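Local coordinates for protein putative 4-Hydroxy-2-oxoglutarate aldolase / 2-dehydro-3-deoxyphosphogluconate aldolase (Yersinia enterocolitica, PDB 3LM7) that belongs to an aldolase family with the TIM-barrel fold and is probably an enzyme, although its own function is not established, at residues A[92-97]-A[215-220]; A[113-118]-A[187-192]; A[149-154]-A[160-165]. One frame throughout, in Å; residues are numbered along the deposited sequence.

Contact 1: A[92-97]-A[215-220]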
# COMPACT_ATOMS: atom_id res chain seq x y z
N PRO A 92 -10.26 3.55 19.07
CA PRO A 92 -10.97 3.68 17.82
C PRO A 92 -10.14 3.22 16.65
O PRO A 92 -8.96 2.77 16.83
CB PRO A 92 -11.16 5.21 17.71
CG PRO A 92 -9.80 5.74 18.18
CD PRO A 92 -9.52 4.80 19.41
N GLN A 93 -10.72 3.35 15.43
CA GLN A 93 -9.98 3.08 14.21
C GLN A 93 -9.08 4.24 13.79
O GLN A 93 -8.12 4.03 13.06
CB GLN A 93 -10.91 2.74 13.04
CG GLN A 93 -11.42 1.26 13.20
CD GLN A 93 -12.53 0.95 12.19
OE1 GLN A 93 -12.80 1.75 11.29
NE2 GLN A 93 -13.21 -0.22 12.37
N HIS A 94 -9.37 5.42 14.28
CA HIS A 94 -8.73 6.62 13.74
C HIS A 94 -8.67 7.73 14.77
O HIS A 94 -9.66 7.93 15.53
CB HIS A 94 -9.56 7.14 12.52
CG HIS A 94 -8.89 8.27 11.80
ND1 HIS A 94 -9.16 9.58 12.09
CD2 HIS A 94 -7.95 8.28 10.82
CE1 HIS A 94 -8.46 10.36 11.28
NE2 HIS A 94 -7.70 9.59 10.51
N VAL A 95 -7.55 8.49 14.77
CA VAL A 95 -7.41 9.58 15.73
C VAL A 95 -6.87 10.79 14.96
O VAL A 95 -5.92 10.64 14.19
CB VAL A 95 -6.33 9.20 16.81
CG1 VAL A 95 -5.96 10.41 17.75
CG2 VAL A 95 -6.80 7.93 17.65
N ASN A 96 -7.49 11.96 15.15
CA ASN A 96 -6.96 13.18 14.58
C ASN A 96 -5.99 13.77 15.60
O ASN A 96 -6.38 14.02 16.75
CB ASN A 96 -8.07 14.22 14.36
CG ASN A 96 -8.96 13.87 13.15
OD1 ASN A 96 -8.60 14.12 11.98
ND2 ASN A 96 -10.09 13.24 13.43
N GLN A 97 -4.77 14.11 15.17
CA GLN A 97 -3.86 14.81 16.08
C GLN A 97 -3.18 16.01 15.39
O GLN A 97 -3.08 16.05 14.17
CB GLN A 97 -2.74 13.91 16.67
CG GLN A 97 -3.09 13.25 18.05
CD GLN A 97 -3.30 14.32 19.13
OE1 GLN A 97 -3.08 15.51 18.90
NE2 GLN A 97 -3.84 13.90 20.26
N LYS A 215 -2.93 4.64 1.09
CA LYS A 215 -4.22 4.86 1.76
C LYS A 215 -4.51 6.31 1.77
O LYS A 215 -3.65 7.15 2.19
CB LYS A 215 -4.12 4.38 3.21
CG LYS A 215 -3.68 2.86 3.35
CD LYS A 215 -4.78 1.94 3.20
CE LYS A 215 -4.43 0.50 3.57
NZ LYS A 215 -3.70 -0.11 2.45
N VAL A 216 -5.73 6.64 1.39
CA VAL A 216 -6.17 8.03 1.34
C VAL A 216 -7.42 8.17 2.16
O VAL A 216 -8.34 7.34 2.01
CB VAL A 216 -6.48 8.50 -0.13
CG1 VAL A 216 -6.75 10.01 -0.12
CG2 VAL A 216 -5.27 8.14 -1.03
N ILE A 217 -7.46 9.14 3.08
CA ILE A 217 -8.62 9.30 3.98
C ILE A 217 -9.05 10.77 3.81
O ILE A 217 -8.58 11.66 4.51
CB ILE A 217 -8.32 8.96 5.48
CG1 ILE A 217 -7.88 7.49 5.61
CG2 ILE A 217 -9.61 9.24 6.40
CD1 ILE A 217 -7.34 7.09 7.07
N PRO A 218 -9.92 11.04 2.82
CA PRO A 218 -10.31 12.45 2.62
C PRO A 218 -11.33 12.85 3.67
O PRO A 218 -12.15 12.00 4.05
CB PRO A 218 -10.96 12.45 1.23
CG PRO A 218 -11.48 11.09 1.04
CD PRO A 218 -10.44 10.16 1.75
N HIS A 219 -11.30 14.10 4.11
CA HIS A 219 -12.26 14.56 5.10
C HIS A 219 -13.25 15.47 4.43
O HIS A 219 -12.82 16.34 3.69
CB HIS A 219 -11.52 15.35 6.20
CG HIS A 219 -10.64 14.49 7.04
ND1 HIS A 219 -10.76 14.43 8.41
CD2 HIS A 219 -9.65 13.62 6.71
CE1 HIS A 219 -9.86 13.59 8.89
NE2 HIS A 219 -9.15 13.11 7.89
N ILE A 220 -14.55 15.27 4.68
CA ILE A 220 -15.59 16.08 4.05
C ILE A 220 -16.59 16.53 5.10
O ILE A 220 -17.26 15.72 5.69
CB ILE A 220 -16.34 15.33 2.90
CG1 ILE A 220 -15.37 14.49 2.03
CG2 ILE A 220 -17.12 16.37 2.06
CD1 ILE A 220 -15.05 13.08 2.61
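His94 reaches across the barrel interior to meet Ile217 and His219. From CB, the chain runs to CG with that atom anti to the backbone N (chi1 -173°), which turns the imidazole toward 215-220; the outer ring atoms do the touching. CD2 of His94 lies 4.0 Å from CD1 of Ile217, the two side chains meeting head-on. At the far end of the ring, His94 CE1 stands 4.3 Å from His219 CE1, near the plane of the His219 ring and at its edge. The nitrogens turn to other partners: His94 ND1 is hydrogen-bonded to Ser69 OG, and His94 NE2 to Glu191 OE1, which is also bonded by NE2 of His219. Sharing that oxygen is consistent with the 4.6 Å between His94 NE2 and His219 NE2, which have no direct bond.

Asn96 supplies the second point of approach. Its OD1 lies 3.4 Å from His219 CE1, and the amide and imidazole planes are 68° apart, the side chains passing alongside with opposed directions. OD1 is held by Lys163 NZ and Asn117 ND2, while His219 ND1 bonds to Tyr221 OH, so each polar end is fixed by residues beyond this pair.

The CA atoms of His94 and Ile217 are 10.1 Å apart, which fits contact through side chains alone. Strand 94-95 sits between strands 68-71 and 115-120, with Val95 turned onto helix 80-90; the extended 215-220 segment follows helix 201-211, against which Val216 and Pro218 pack, and Asn18 of strand 17-20 touches His94, Ile217 and His219.

Contact 2: A[113-118]-A[187-192]; sequences DTVVNG and GFWLEP
OE1 of Glu191 takes three hydrogen bonds, one from Asn117 ND2 of the facing segment and the others with NE2 of His94 and of His219. The Asn117 bond is of ordinary length and nearly straight, with ND2 2.9 Å from Glu191 OE1 and an N-H...O angle of 164°. The oxygen lies almost in the amide plane of Asn117, yet the nitrogen meets the carboxylate from above, 61° out of its plane; one side chain lies roughly perpendicular to the other. The other oxygen, Glu191 OE2, bonds to Ser161 OG and rests 3.5 Å from Asn117 CB and 3.6 Å from Val115 CG1, so a hydrophobic methyl and a methylene border it.

Beyond CG, the Glu191 chain is extended, which carries the carboxylate across to strand 115-118. Val115 splits its branches: CG1 faces the carboxylate, whereas CG2 touches CZ3 of Trp189 at 3.9 Å, near the plane and at the edge of the indole.

Strands 115-118 and 189-192 are not neighbours in the parallel sheet, for strand 161-164 lies between them; their axes approach to 8.3 Å at 63°, as expected in a strongly curved TIM barrel. Both oxygens of the buried carboxylate are hydrogen-bonded, which holds the group against rotation and satisfies its polar atoms away from bulk water.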
# COMPACT_ATOMS: atom_id res chain seq x y z
N ASP A 113 -2.15 -0.25 15.03
CA ASP A 113 -3.22 -0.40 14.04
C ASP A 113 -4.06 0.83 13.91
O ASP A 113 -4.41 1.22 12.79
CB ASP A 113 -4.13 -1.55 14.41
CG ASP A 113 -3.37 -2.89 14.39
OD1 ASP A 113 -2.52 -3.06 13.52
OD2 ASP A 113 -3.64 -3.71 15.25
N THR A 114 -4.46 1.41 15.04
CA THR A 114 -5.29 2.63 14.96
C THR A 114 -4.52 3.66 14.12
O THR A 114 -3.30 3.89 14.34
CB THR A 114 -5.51 3.19 16.34
OG1 THR A 114 -6.32 2.29 17.08
CG2 THR A 114 -6.27 4.53 16.29
N VAL A 115 -5.21 4.30 13.17
CA VAL A 115 -4.58 5.35 12.36
C VAL A 115 -4.50 6.65 13.13
O VAL A 115 -5.52 7.14 13.60
CB VAL A 115 -5.41 5.58 11.02
CG1 VAL A 115 -4.86 6.80 10.24
CG2 VAL A 115 -5.26 4.29 10.14
N VAL A 116 -3.29 7.22 13.25
CA VAL A 116 -3.09 8.50 13.89
C VAL A 116 -2.53 9.48 12.87
O VAL A 116 -1.38 9.30 12.35
CB VAL A 116 -2.03 8.36 15.03
CG1 VAL A 116 -1.84 9.74 15.72
CG2 VAL A 116 -2.59 7.31 16.04
N ASN A 117 -3.34 10.49 12.50
CA ASN A 117 -2.83 11.48 11.56
C ASN A 117 -2.06 12.60 12.31
O ASN A 117 -2.12 12.72 13.57
CB ASN A 117 -3.97 12.03 10.65
CG ASN A 117 -4.98 12.92 11.39
OD1 ASN A 117 -4.63 13.67 12.29
ND2 ASN A 117 -6.24 12.90 10.93
N GLY A 118 -1.34 13.42 11.55
CA GLY A 118 -0.61 14.50 12.18
C GLY A 118 -0.86 15.72 11.29
O GLY A 118 -0.58 15.68 10.10
N GLY A 187 5.91 5.59 1.25
CA GLY A 187 4.95 4.62 1.82
C GLY A 187 4.04 5.19 2.91
O GLY A 187 3.55 4.46 3.75
N PHE A 188 3.82 6.51 2.90
CA PHE A 188 3.03 7.14 3.99
C PHE A 188 1.64 7.52 3.44
O PHE A 188 1.42 7.56 2.23
CB PHE A 188 3.77 8.39 4.54
CG PHE A 188 3.49 8.69 5.99
CD1 PHE A 188 3.82 7.75 6.99
CD2 PHE A 188 2.98 9.96 6.37
CE1 PHE A 188 3.59 8.05 8.36
CE2 PHE A 188 2.81 10.26 7.74
CZ PHE A 188 3.12 9.30 8.74
N TRP A 189 0.69 7.69 4.35
CA TRP A 189 -0.72 7.88 3.98
C TRP A 189 -1.11 9.33 4.07
O TRP A 189 -0.40 10.15 4.67
CB TRP A 189 -1.60 7.02 4.90
CG TRP A 189 -1.15 5.54 4.86
CD1 TRP A 189 -0.40 4.90 3.87
CD2 TRP A 189 -1.45 4.55 5.84
NE1 TRP A 189 -0.19 3.59 4.22
CE2 TRP A 189 -0.83 3.34 5.42
CE3 TRP A 189 -2.21 4.56 7.04
CZ2 TRP A 189 -0.93 2.14 6.16
CZ3 TRP A 189 -2.27 3.34 7.83
CH2 TRP A 189 -1.63 2.16 7.35
N LEU A 190 -2.25 9.68 3.47
CA LEU A 190 -2.58 11.09 3.32
C LEU A 190 -4.07 11.37 3.54
O LEU A 190 -4.94 10.62 3.02
CB LEU A 190 -2.21 11.51 1.88
CG LEU A 190 -2.37 13.00 1.46
CD1 LEU A 190 -1.71 13.97 2.46
CD2 LEU A 190 -1.73 13.21 0.04
N GLU A 191 -4.36 12.46 4.28
CA GLU A 191 -5.73 12.82 4.60
C GLU A 191 -5.97 14.27 4.19
O GLU A 191 -5.77 15.20 5.00
CB GLU A 191 -5.98 12.62 6.12
CG GLU A 191 -5.45 11.25 6.63
CD GLU A 191 -6.00 10.86 7.97
OE1 GLU A 191 -6.96 11.52 8.44
OE2 GLU A 191 -5.57 9.83 8.50
N PRO A 192 -6.35 14.49 2.92
CA PRO A 192 -6.62 15.88 2.52
C PRO A 192 -7.85 16.43 3.24
O PRO A 192 -8.87 15.72 3.38
CB PRO A 192 -6.91 15.79 1.01
CG PRO A 192 -7.33 14.36 0.80
CD PRO A 192 -6.60 13.53 1.82

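Contact 3: A[149-154]-A[160-165]; sequences TAIAML and SSVKFF
Val162 presents one methyl, CG2, to two helix side chains, Leu154 and Ile151, each of them set nearly square to the valine. The closer approach is Leu154 CD1 to Val162 CG2, at 3.8 Å. Ile151 comes in through its chain rather than its tip, with CG1 4.1 Å from that same methyl of Val162. Since the two partners sit three residues apart on one helix, they stand about one turn from each other and can both reach a single methyl. Val162 brings CG2 into this position by placing it anti to its carbonyl carbon, while CG1 lies anti to the backbone N (chi1 160°). Leu154 CG is likewise anti to the carbonyl carbon, and the chain then runs extended to CD1, which also lies 4.2 Å from the carbonyl O of Ser161.

This is helix-on-sheet packing of the TIM barrel. Helix 147-156 follows strand 115-120 in the chain, after the antiparallel strand pair 128-130 and 144-146, and leads into the parallel neighbour 161-164, so it forms the helix of a beta-alpha-beta crossover. The segment axes come within 9.2 Å, and the helix runs at 126° to the strand direction, as it returns across the outside of the sheet.

The CB atoms of Ser161 and Lys163 point away from the helix, and the polar ends of both side chains turn to the barrel interior. Backbone bonds of Val162 to Trp189 and Glu191 join its strand to strand 189-192, and its side chain also touches Ile120 and Leu190. Ile151 packs in addition on Ala182 of helix 173-185 and on Thr186 in the loop that follows that helix.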
# COMPACT_ATOMS: atom_id res chain seq x y z
N THR A 149 11.17 15.56 5.19
CA THR A 149 11.60 15.60 6.62
C THR A 149 10.39 15.55 7.55
O THR A 149 10.45 14.82 8.54
CB THR A 149 12.44 16.87 6.89
OG1 THR A 149 13.49 16.92 5.88
CG2 THR A 149 13.09 16.79 8.34
N ALA A 150 9.29 16.28 7.26
CA ALA A 150 8.08 16.21 8.13
C ALA A 150 7.52 14.81 8.14
O ALA A 150 7.14 14.33 9.21
CB ALA A 150 6.96 17.23 7.66
N ILE A 151 7.50 14.14 6.98
CA ILE A 151 7.02 12.74 6.96
C ILE A 151 7.90 11.84 7.85
O ILE A 151 7.41 11.02 8.67
CB ILE A 151 7.01 12.17 5.52
CG1 ILE A 151 5.78 12.80 4.76
CG2 ILE A 151 6.85 10.69 5.55
CD1 ILE A 151 5.89 12.62 3.21
N ALA A 152 9.22 12.00 7.70
CA ALA A 152 10.10 11.15 8.51
C ALA A 152 9.88 11.42 10.02
O ALA A 152 9.97 10.51 10.86
CB ALA A 152 11.60 11.40 8.12
N MSE A 153 9.70 12.70 10.39
CA MSE A 153 9.43 13.02 11.84
C MSE A 153 8.10 12.39 12.30
O MSE A 153 8.03 11.82 13.42
CB MSE A 153 9.41 14.55 12.08
CG MSE A 153 10.77 15.13 11.83
SE MSE A 153 10.78 17.09 11.94
CE MSE A 153 10.65 17.25 13.86
N LEU A 154 7.05 12.48 11.48
CA LEU A 154 5.75 11.81 11.80
C LEU A 154 5.96 10.30 12.01
O LEU A 154 5.49 9.74 13.03
CB LEU A 154 4.75 12.06 10.68
CG LEU A 154 4.20 13.51 10.72
CD1 LEU A 154 3.34 13.81 9.53
CD2 LEU A 154 3.35 13.82 12.00
N SER A 160 0.67 7.69 11.47
CA SER A 160 0.29 6.82 10.30
C SER A 160 0.13 7.61 8.99
O SER A 160 0.29 7.03 7.88
CB SER A 160 -1.09 6.16 10.56
OG SER A 160 -1.22 5.55 11.82
N SER A 161 -0.24 8.88 9.11
CA SER A 161 -0.66 9.70 7.94
C SER A 161 -0.42 11.19 8.15
O SER A 161 -0.33 11.69 9.29
CB SER A 161 -2.15 9.51 7.62
OG SER A 161 -2.92 9.89 8.74
N VAL A 162 -0.37 11.89 7.05
CA VAL A 162 -0.35 13.35 7.10
C VAL A 162 -1.80 13.83 6.98
O VAL A 162 -2.50 13.42 6.03
CB VAL A 162 0.42 13.88 5.86
CG1 VAL A 162 0.11 15.41 5.52
CG2 VAL A 162 1.94 13.56 6.00
N LYS A 163 -2.23 14.72 7.90
CA LYS A 163 -3.47 15.44 7.62
C LYS A 163 -3.03 16.80 7.05
O LYS A 163 -2.27 17.50 7.70
CB LYS A 163 -4.27 15.68 8.91
CG LYS A 163 -5.50 16.53 8.54
CD LYS A 163 -6.19 17.16 9.73
CE LYS A 163 -7.52 16.44 9.90
NZ LYS A 163 -8.05 16.76 11.28
N PHE A 164 -3.34 17.09 5.79
CA PHE A 164 -2.85 18.29 5.17
C PHE A 164 -4.00 19.26 5.24
O PHE A 164 -4.99 19.09 4.53
CB PHE A 164 -2.46 17.99 3.73
CG PHE A 164 -1.66 19.09 3.05
CD1 PHE A 164 -0.49 19.57 3.59
CD2 PHE A 164 -2.09 19.59 1.83
CE1 PHE A 164 0.25 20.55 2.93
CE2 PHE A 164 -1.32 20.62 1.14
CZ PHE A 164 -0.20 21.05 1.67
N PHE A 165 -3.84 20.30 6.04
CA PHE A 165 -4.95 21.16 6.40
C PHE A 165 -4.39 22.52 6.75
O PHE A 165 -3.35 22.58 7.40
CB PHE A 165 -5.63 20.58 7.66
CG PHE A 165 -6.71 21.48 8.20
CD1 PHE A 165 -7.97 21.49 7.63
CD2 PHE A 165 -6.45 22.30 9.33
CE1 PHE A 165 -9.00 22.34 8.14
CE2 PHE A 165 -7.41 23.10 9.87
CZ PHE A 165 -8.71 23.15 9.25

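Overall arrangement
The three contacts are nested along the chain, 3 inside 2 and 2 inside 1, and all reach the same parallel sheet. The centres of contacts 1 and 2 lie 7 Å apart, those of contacts 2 and 3 about 8 Å, and those of contacts 1 and 3 about 13 Å. Contacts 1 and 2 occupy the barrel interior, whereas contact 3 ties the strand between 115-120 and 189-192 to an outer helix. Lys163 NZ, 2.8 Å from Asn96 OD1, and Ser161 OG, 2.7 Å from Glu191 OE2, carry the polar network from contact 3 inward. The bound potassium ion is remote, about 12 Å from the side chain of Ile151 and about 14 Å from that of Trp189.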